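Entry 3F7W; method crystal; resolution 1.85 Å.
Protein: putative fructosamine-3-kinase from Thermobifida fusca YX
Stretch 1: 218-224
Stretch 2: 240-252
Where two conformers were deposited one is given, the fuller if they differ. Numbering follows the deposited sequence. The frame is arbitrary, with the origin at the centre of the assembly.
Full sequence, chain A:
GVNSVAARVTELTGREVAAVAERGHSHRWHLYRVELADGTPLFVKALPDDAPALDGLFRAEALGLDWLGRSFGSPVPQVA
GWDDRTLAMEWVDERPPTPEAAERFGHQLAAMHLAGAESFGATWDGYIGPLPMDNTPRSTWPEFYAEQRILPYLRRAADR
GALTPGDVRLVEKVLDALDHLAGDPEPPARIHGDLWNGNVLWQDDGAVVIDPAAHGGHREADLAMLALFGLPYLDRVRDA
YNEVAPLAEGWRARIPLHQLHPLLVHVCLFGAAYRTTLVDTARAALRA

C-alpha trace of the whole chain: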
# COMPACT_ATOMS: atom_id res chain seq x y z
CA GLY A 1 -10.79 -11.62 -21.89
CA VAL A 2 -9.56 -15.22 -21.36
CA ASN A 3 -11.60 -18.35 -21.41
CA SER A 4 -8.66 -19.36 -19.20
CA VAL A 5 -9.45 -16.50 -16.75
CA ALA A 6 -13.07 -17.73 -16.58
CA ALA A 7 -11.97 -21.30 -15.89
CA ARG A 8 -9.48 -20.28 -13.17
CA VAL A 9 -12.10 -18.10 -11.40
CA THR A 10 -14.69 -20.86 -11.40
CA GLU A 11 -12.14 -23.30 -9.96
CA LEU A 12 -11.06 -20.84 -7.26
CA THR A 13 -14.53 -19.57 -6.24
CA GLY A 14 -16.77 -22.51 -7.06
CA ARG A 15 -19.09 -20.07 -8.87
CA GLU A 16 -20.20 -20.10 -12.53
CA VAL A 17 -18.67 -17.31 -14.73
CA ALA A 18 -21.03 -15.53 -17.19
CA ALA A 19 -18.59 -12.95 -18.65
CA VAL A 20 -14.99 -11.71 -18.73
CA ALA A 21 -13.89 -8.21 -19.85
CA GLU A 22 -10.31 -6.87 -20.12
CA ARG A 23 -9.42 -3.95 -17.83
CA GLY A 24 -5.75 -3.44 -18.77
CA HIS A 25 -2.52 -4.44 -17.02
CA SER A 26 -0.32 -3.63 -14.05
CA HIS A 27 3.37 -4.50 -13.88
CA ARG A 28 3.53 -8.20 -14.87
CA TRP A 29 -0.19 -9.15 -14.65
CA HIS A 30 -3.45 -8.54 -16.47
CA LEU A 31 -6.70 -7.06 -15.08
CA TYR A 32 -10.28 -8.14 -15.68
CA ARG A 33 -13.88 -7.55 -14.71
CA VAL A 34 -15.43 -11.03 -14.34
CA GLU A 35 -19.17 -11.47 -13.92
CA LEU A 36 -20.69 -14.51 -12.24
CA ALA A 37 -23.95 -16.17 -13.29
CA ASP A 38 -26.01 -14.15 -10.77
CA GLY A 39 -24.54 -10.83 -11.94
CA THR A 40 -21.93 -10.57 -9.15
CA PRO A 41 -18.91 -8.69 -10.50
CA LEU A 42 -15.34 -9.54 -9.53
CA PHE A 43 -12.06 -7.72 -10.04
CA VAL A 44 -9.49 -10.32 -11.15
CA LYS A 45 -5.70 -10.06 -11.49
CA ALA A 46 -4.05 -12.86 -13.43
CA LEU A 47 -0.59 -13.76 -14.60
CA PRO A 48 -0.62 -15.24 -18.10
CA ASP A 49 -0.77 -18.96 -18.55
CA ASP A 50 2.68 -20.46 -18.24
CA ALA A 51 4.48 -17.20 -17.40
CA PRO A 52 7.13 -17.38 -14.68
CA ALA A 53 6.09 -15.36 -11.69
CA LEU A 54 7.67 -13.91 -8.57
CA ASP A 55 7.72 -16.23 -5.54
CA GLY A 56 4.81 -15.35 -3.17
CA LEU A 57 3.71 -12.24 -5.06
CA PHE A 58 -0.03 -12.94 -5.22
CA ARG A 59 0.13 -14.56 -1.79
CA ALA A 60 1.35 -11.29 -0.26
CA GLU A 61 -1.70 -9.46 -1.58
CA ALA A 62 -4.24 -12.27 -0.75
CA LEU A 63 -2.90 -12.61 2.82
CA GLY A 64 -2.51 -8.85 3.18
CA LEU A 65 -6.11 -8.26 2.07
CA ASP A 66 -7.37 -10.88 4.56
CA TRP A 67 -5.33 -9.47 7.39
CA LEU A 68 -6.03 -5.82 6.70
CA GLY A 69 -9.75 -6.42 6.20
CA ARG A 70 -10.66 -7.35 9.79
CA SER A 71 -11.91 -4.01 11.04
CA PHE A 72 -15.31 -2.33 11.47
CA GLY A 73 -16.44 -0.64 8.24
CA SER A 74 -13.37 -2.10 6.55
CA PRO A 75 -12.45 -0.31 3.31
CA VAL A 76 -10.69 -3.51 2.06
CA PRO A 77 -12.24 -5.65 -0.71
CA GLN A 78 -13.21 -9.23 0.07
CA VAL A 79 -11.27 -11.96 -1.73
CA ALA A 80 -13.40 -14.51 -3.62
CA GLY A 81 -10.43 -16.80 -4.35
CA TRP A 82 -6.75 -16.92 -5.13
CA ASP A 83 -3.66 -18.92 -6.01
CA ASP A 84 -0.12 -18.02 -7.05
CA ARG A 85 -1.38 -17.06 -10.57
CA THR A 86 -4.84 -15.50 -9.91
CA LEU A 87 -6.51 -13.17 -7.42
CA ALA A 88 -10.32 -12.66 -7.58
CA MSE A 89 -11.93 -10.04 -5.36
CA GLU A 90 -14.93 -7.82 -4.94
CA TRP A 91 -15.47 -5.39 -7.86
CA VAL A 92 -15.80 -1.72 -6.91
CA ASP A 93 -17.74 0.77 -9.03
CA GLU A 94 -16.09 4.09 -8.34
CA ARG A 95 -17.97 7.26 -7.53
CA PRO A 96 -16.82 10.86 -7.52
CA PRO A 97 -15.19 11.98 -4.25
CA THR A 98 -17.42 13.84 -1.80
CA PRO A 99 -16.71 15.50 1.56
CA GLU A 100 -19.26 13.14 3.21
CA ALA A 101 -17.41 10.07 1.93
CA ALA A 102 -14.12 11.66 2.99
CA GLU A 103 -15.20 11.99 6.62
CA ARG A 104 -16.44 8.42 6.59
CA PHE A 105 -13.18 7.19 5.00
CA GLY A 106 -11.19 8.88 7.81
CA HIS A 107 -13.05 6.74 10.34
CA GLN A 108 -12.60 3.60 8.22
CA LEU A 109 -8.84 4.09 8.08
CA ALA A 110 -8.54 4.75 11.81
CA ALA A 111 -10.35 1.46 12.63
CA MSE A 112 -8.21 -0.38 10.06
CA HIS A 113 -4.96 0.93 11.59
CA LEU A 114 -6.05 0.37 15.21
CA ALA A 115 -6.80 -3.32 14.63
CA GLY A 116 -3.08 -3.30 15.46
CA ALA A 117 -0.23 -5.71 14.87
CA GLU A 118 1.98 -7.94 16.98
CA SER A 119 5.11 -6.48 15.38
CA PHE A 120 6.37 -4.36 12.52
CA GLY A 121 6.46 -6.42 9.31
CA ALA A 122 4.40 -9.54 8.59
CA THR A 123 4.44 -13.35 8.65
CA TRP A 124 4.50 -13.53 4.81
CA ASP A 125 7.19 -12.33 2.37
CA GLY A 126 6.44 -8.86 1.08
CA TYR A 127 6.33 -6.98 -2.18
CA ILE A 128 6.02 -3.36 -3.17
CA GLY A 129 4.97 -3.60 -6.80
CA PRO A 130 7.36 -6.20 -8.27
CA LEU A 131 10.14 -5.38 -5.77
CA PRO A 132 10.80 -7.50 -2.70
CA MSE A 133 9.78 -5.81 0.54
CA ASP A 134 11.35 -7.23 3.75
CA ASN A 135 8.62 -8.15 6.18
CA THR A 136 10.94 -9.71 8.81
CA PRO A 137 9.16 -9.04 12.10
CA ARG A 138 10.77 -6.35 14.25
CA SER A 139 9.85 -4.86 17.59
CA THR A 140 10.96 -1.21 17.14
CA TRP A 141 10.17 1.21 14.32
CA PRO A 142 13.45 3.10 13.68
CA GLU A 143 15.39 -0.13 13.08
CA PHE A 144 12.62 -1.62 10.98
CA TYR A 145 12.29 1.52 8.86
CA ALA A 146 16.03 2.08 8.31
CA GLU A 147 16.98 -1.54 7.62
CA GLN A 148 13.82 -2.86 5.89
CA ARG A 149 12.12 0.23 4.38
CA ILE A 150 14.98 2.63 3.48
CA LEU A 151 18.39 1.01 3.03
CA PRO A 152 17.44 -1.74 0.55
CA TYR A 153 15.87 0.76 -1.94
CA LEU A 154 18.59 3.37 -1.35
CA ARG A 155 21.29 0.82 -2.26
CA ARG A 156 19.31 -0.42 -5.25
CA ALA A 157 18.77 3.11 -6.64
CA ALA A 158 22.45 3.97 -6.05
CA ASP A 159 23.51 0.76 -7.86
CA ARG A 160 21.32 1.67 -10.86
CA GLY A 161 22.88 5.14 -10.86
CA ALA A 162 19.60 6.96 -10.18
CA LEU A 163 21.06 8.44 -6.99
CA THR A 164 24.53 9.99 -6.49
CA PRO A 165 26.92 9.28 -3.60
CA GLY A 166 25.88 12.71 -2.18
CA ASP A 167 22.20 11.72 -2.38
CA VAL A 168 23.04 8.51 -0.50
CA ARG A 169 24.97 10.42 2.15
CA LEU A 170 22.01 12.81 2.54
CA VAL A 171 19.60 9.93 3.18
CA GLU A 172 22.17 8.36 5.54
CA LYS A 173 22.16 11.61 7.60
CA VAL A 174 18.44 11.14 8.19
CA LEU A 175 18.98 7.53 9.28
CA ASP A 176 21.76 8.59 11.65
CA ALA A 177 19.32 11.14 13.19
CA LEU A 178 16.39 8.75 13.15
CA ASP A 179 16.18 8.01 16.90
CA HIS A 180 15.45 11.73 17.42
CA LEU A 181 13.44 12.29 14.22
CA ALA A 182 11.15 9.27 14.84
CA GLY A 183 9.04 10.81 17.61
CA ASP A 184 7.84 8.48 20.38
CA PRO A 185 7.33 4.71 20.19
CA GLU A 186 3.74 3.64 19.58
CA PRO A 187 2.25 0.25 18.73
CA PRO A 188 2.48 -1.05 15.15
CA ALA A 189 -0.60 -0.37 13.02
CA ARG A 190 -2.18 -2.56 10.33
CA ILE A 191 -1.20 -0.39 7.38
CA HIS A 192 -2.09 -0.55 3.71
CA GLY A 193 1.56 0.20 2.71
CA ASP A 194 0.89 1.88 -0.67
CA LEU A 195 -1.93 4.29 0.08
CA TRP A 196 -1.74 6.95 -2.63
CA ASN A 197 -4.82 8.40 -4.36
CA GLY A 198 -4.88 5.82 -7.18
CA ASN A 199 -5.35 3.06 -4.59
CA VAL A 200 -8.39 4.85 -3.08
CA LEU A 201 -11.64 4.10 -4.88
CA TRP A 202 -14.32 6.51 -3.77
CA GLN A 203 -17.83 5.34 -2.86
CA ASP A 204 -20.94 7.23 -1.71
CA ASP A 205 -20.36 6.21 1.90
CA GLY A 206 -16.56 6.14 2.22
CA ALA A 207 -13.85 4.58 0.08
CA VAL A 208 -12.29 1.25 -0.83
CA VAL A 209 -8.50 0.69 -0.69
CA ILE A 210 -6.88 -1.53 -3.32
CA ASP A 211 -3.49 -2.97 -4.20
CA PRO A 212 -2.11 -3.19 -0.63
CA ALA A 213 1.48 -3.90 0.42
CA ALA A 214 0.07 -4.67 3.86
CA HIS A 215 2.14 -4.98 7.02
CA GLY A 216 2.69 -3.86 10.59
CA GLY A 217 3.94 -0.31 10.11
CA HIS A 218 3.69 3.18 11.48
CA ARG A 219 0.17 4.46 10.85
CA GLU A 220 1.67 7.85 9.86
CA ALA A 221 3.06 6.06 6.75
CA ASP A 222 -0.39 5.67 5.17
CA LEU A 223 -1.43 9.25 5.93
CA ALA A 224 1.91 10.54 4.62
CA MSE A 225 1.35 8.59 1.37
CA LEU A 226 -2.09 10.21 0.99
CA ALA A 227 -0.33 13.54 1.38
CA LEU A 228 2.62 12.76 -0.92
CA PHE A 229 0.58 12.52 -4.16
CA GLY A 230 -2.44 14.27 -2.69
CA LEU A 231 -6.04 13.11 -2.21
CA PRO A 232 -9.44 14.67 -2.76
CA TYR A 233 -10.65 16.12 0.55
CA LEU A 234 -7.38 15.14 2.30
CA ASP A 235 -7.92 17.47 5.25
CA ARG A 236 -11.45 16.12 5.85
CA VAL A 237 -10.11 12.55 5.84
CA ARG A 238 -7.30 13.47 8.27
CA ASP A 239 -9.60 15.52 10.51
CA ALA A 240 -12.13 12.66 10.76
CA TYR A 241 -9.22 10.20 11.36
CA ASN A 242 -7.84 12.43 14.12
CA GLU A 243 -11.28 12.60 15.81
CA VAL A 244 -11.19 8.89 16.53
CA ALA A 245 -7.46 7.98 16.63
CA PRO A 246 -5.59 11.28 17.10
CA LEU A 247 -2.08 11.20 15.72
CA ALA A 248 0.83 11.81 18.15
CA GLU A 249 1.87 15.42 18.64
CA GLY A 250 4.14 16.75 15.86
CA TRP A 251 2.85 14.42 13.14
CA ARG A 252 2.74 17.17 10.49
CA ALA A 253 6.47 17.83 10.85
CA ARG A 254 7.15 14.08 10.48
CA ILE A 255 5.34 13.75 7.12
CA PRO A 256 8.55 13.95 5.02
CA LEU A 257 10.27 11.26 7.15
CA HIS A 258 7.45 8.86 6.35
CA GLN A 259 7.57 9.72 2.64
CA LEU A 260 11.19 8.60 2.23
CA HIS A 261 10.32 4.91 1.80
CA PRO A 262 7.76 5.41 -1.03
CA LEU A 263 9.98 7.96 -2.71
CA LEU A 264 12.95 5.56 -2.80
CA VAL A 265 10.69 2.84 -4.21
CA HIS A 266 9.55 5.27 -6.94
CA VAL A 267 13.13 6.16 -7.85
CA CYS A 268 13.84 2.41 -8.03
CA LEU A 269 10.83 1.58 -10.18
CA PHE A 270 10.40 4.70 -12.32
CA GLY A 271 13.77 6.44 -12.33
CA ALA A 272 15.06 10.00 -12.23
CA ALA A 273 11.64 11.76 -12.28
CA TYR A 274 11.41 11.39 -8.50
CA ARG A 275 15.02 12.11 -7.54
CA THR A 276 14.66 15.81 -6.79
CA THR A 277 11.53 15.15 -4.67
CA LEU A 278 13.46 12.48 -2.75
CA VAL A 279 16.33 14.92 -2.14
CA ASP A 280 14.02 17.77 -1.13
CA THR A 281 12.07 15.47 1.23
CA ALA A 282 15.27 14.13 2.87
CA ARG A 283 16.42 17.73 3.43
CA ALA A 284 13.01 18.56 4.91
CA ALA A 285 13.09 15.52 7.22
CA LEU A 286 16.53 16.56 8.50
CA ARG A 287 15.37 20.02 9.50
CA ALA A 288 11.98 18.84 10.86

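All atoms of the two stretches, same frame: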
# COMPACT_ATOMS: atom_id res chain seq x y z
N HIS A 218 4.13 1.99 10.80
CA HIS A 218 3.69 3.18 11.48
C HIS A 218 2.47 3.71 10.75
O HIS A 218 2.51 3.91 9.54
CB HIS A 218 4.81 4.23 11.51
CG HIS A 218 4.65 5.22 12.60
ND1 HIS A 218 3.52 6.01 12.74
CD2 HIS A 218 5.47 5.54 13.63
CE1 HIS A 218 3.68 6.80 13.79
NE2 HIS A 218 4.85 6.53 14.35
N ARG A 219 1.40 3.96 11.49
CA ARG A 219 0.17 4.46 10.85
C ARG A 219 0.37 5.78 10.11
O ARG A 219 -0.31 6.05 9.14
CB ARG A 219 -0.96 4.57 11.87
CG ARG A 219 -0.76 5.55 13.02
CD ARG A 219 -1.53 5.07 14.28
NE ARG A 219 -1.55 6.07 15.35
CZ ARG A 219 -2.57 6.90 15.62
NH1 ARG A 219 -3.66 6.93 14.89
NH2 ARG A 219 -2.46 7.76 16.64
N GLU A 220 1.32 6.61 10.57
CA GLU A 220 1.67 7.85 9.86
C GLU A 220 2.11 7.61 8.42
O GLU A 220 1.93 8.48 7.59
CB GLU A 220 2.70 8.67 10.64
CG GLU A 220 2.10 9.31 11.94
CD GLU A 220 3.12 10.05 12.82
OE1 GLU A 220 4.13 10.59 12.29
OE2 GLU A 220 2.88 10.11 14.03
N ALA A 221 2.65 6.42 8.11
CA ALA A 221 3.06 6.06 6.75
C ALA A 221 1.90 6.22 5.78
O ALA A 221 2.05 6.85 4.73
CB ALA A 221 3.63 4.61 6.69
N ASP A 222 0.75 5.65 6.11
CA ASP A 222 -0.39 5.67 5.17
C ASP A 222 -0.88 7.10 4.94
O ASP A 222 -1.15 7.51 3.82
CB ASP A 222 -1.55 4.79 5.69
CG ASP A 222 -1.39 3.28 5.36
OD1 ASP A 222 -0.46 2.86 4.63
OD2 ASP A 222 -2.24 2.50 5.85
N LEU A 223 -0.98 7.86 6.03
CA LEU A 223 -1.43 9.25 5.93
C LEU A 223 -0.42 10.11 5.18
O LEU A 223 -0.81 11.04 4.47
CB LEU A 223 -1.72 9.81 7.32
CG LEU A 223 -3.14 9.57 7.87
CD1 LEU A 223 -3.63 8.18 7.54
CD2 LEU A 223 -3.19 9.83 9.36
N ALA A 224 0.86 9.80 5.33
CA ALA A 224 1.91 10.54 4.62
C ALA A 224 1.86 10.20 3.12
O ALA A 224 2.16 11.05 2.30
CB ALA A 224 3.29 10.23 5.19
N ALA A 240 -11.25 13.75 10.30
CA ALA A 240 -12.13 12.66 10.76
C ALA A 240 -11.28 11.53 11.39
O ALA A 240 -11.60 11.05 12.47
CB ALA A 240 -13.01 12.15 9.63
N TYR A 241 -10.18 11.16 10.76
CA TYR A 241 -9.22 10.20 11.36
C TYR A 241 -8.76 10.61 12.76
O TYR A 241 -8.81 9.82 13.72
CB TYR A 241 -8.01 10.09 10.42
CG TYR A 241 -7.00 9.07 10.83
CD1 TYR A 241 -6.03 9.36 11.81
CD2 TYR A 241 -6.99 7.81 10.25
CE1 TYR A 241 -5.09 8.42 12.20
CE2 TYR A 241 -6.03 6.84 10.64
CZ TYR A 241 -5.08 7.18 11.61
OH TYR A 241 -4.13 6.26 12.00
N ASN A 242 -8.33 11.85 12.86
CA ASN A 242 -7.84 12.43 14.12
C ASN A 242 -8.92 12.56 15.20
O ASN A 242 -8.61 12.62 16.38
CB ASN A 242 -7.12 13.77 13.86
CG ASN A 242 -5.68 13.58 13.36
OD1 ASN A 242 -4.97 12.67 13.80
ND2 ASN A 242 -5.23 14.46 12.46
N GLU A 243 -10.20 12.56 14.82
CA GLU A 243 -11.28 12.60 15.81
C GLU A 243 -11.27 11.33 16.62
O GLU A 243 -11.51 11.37 17.82
CB GLU A 243 -12.65 12.67 15.17
CG GLU A 243 -13.05 14.01 14.64
CD GLU A 243 -14.32 13.93 13.78
OE1 GLU A 243 -14.92 12.82 13.61
OE2 GLU A 243 -14.69 15.00 13.28
N VAL A 244 -11.01 10.21 15.95
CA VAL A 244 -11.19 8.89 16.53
C VAL A 244 -9.88 8.21 16.96
O VAL A 244 -9.89 7.39 17.87
CB VAL A 244 -11.98 7.95 15.58
CG1 VAL A 244 -13.36 8.56 15.24
CG2 VAL A 244 -11.23 7.69 14.34
N ALA A 245 -8.78 8.52 16.28
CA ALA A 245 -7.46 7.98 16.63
C ALA A 245 -6.42 9.07 16.45
O ALA A 245 -5.56 8.96 15.59
CB ALA A 245 -7.12 6.76 15.77
N PRO A 246 -6.48 10.14 17.29
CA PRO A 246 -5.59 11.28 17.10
C PRO A 246 -4.13 10.88 16.94
O PRO A 246 -3.61 10.10 17.74
CB PRO A 246 -5.79 12.11 18.38
CG PRO A 246 -6.56 11.21 19.32
CD PRO A 246 -7.37 10.34 18.44
N LEU A 247 -3.48 11.43 15.93
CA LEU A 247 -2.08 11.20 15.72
C LEU A 247 -1.26 11.83 16.88
O LEU A 247 -1.71 12.79 17.53
CB LEU A 247 -1.66 11.74 14.34
CG LEU A 247 -2.16 10.98 13.10
CD1 LEU A 247 -1.90 11.79 11.86
CD2 LEU A 247 -1.51 9.61 12.97
N ALA A 248 -0.09 11.28 17.15
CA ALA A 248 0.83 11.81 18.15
C ALA A 248 1.25 13.22 17.78
O ALA A 248 1.32 13.58 16.59
CB ALA A 248 2.06 10.91 18.27
N GLU A 249 1.50 14.03 18.81
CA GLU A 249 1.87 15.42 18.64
C GLU A 249 3.07 15.53 17.68
O GLU A 249 4.01 14.74 17.77
CB GLU A 249 2.24 15.99 20.03
CG GLU A 249 2.57 17.44 20.05
CD GLU A 249 2.84 17.97 21.46
OE1 GLU A 249 3.00 17.15 22.40
OE2 GLU A 249 2.88 19.21 21.62
N GLY A 250 3.03 16.51 16.78
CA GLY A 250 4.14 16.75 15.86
C GLY A 250 4.10 15.95 14.57
O GLY A 250 5.04 15.99 13.76
N TRP A 251 3.00 15.23 14.35
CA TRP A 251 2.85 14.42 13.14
C TRP A 251 3.04 15.19 11.83
O TRP A 251 3.64 14.65 10.90
CB TRP A 251 1.50 13.66 13.14
CG TRP A 251 0.28 14.52 13.07
CD1 TRP A 251 -0.42 15.01 14.12
CD2 TRP A 251 -0.40 14.97 11.89
NE1 TRP A 251 -1.48 15.74 13.68
CE2 TRP A 251 -1.50 15.73 12.31
CE3 TRP A 251 -0.19 14.79 10.51
CZ2 TRP A 251 -2.37 16.34 11.42
CZ3 TRP A 251 -1.07 15.37 9.63
CH2 TRP A 251 -2.15 16.15 10.08
N ARG A 252 2.57 16.43 11.74
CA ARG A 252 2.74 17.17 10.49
C ARG A 252 4.20 17.31 10.10
O ARG A 252 4.56 17.08 8.94
CB ARG A 252 2.08 18.56 10.52
CG ARG A 252 0.64 18.55 10.07
CD ARG A 252 0.04 19.97 10.08
NE ARG A 252 -1.35 19.91 10.50
CZ ARG A 252 -2.40 19.72 9.71
NH1 ARG A 252 -2.26 19.58 8.40
NH2 ARG A 252 -3.62 19.68 10.24
O HOH W 1 3.57 12.08 9.96
O HOH W 2 0.81 9.04 15.61

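The first stretch opens a helix just after His218, which caps it: Glu220 N donates to His218 ND1 at 3.1 Å. The second stretch finishes a helix at Val244, then runs as a loop past the first. The nearest CA atoms are those of Glu220 and Trp251, 7.4 Å apart, so side chains of the first stretch bridge the gap. Together the two surfaces bury 413 Å².

Hydrogen bonding across the contact centres on Arg219. Its CA-to-CB bond points toward the second stretch, and its guanidinium reaches the loop that follows the helix. Arg219 NH1 donates to Ala245 O at 2.9 Å, nearly straight at 171°, and to Tyr241 OH at 3.0 Å. Arg219 NH2 donates to Pro246 O at 2.8 Å. All three acceptors lie at the guanidinium edge, near its plane, where the N-H groups point. Two of them are backbone carbonyls, so the arginine ties down the chain where it leaves the helix. The loop is also tied back to its own helix: Leu247 N donates to Asn242 OD1 at 2.9 Å.

Apolar packing complements these bonds. Leu247 CD2 sits over one face of the Arg219 guanidinium, 3.9 Å from Arg219 CZ. The same methyl, Leu247 CD2, lies 3.8 Å from Glu220 CG. Leu223 CD2 approaches Leu247 CD1 at 3.4 Å. Leu223 CD2 also lies over the face of the Tyr241 ring, 3.8 Å from its centroid and 16° off the normal, a CH-pi contact.

Water extends the reach of Glu220. One water donates to Glu220 OE1 at 2.8 Å and to Trp251 O at 2.7 Å. The second donates to Glu220 OE2 at 2.8 Å and accepts from Ala248 N at 2.9 Å. Ala248 and Trp251 are the ends of a type II turn, so the carboxylate is linked to both ends. Gly250 in that turn has phi 88°, which suits glycine.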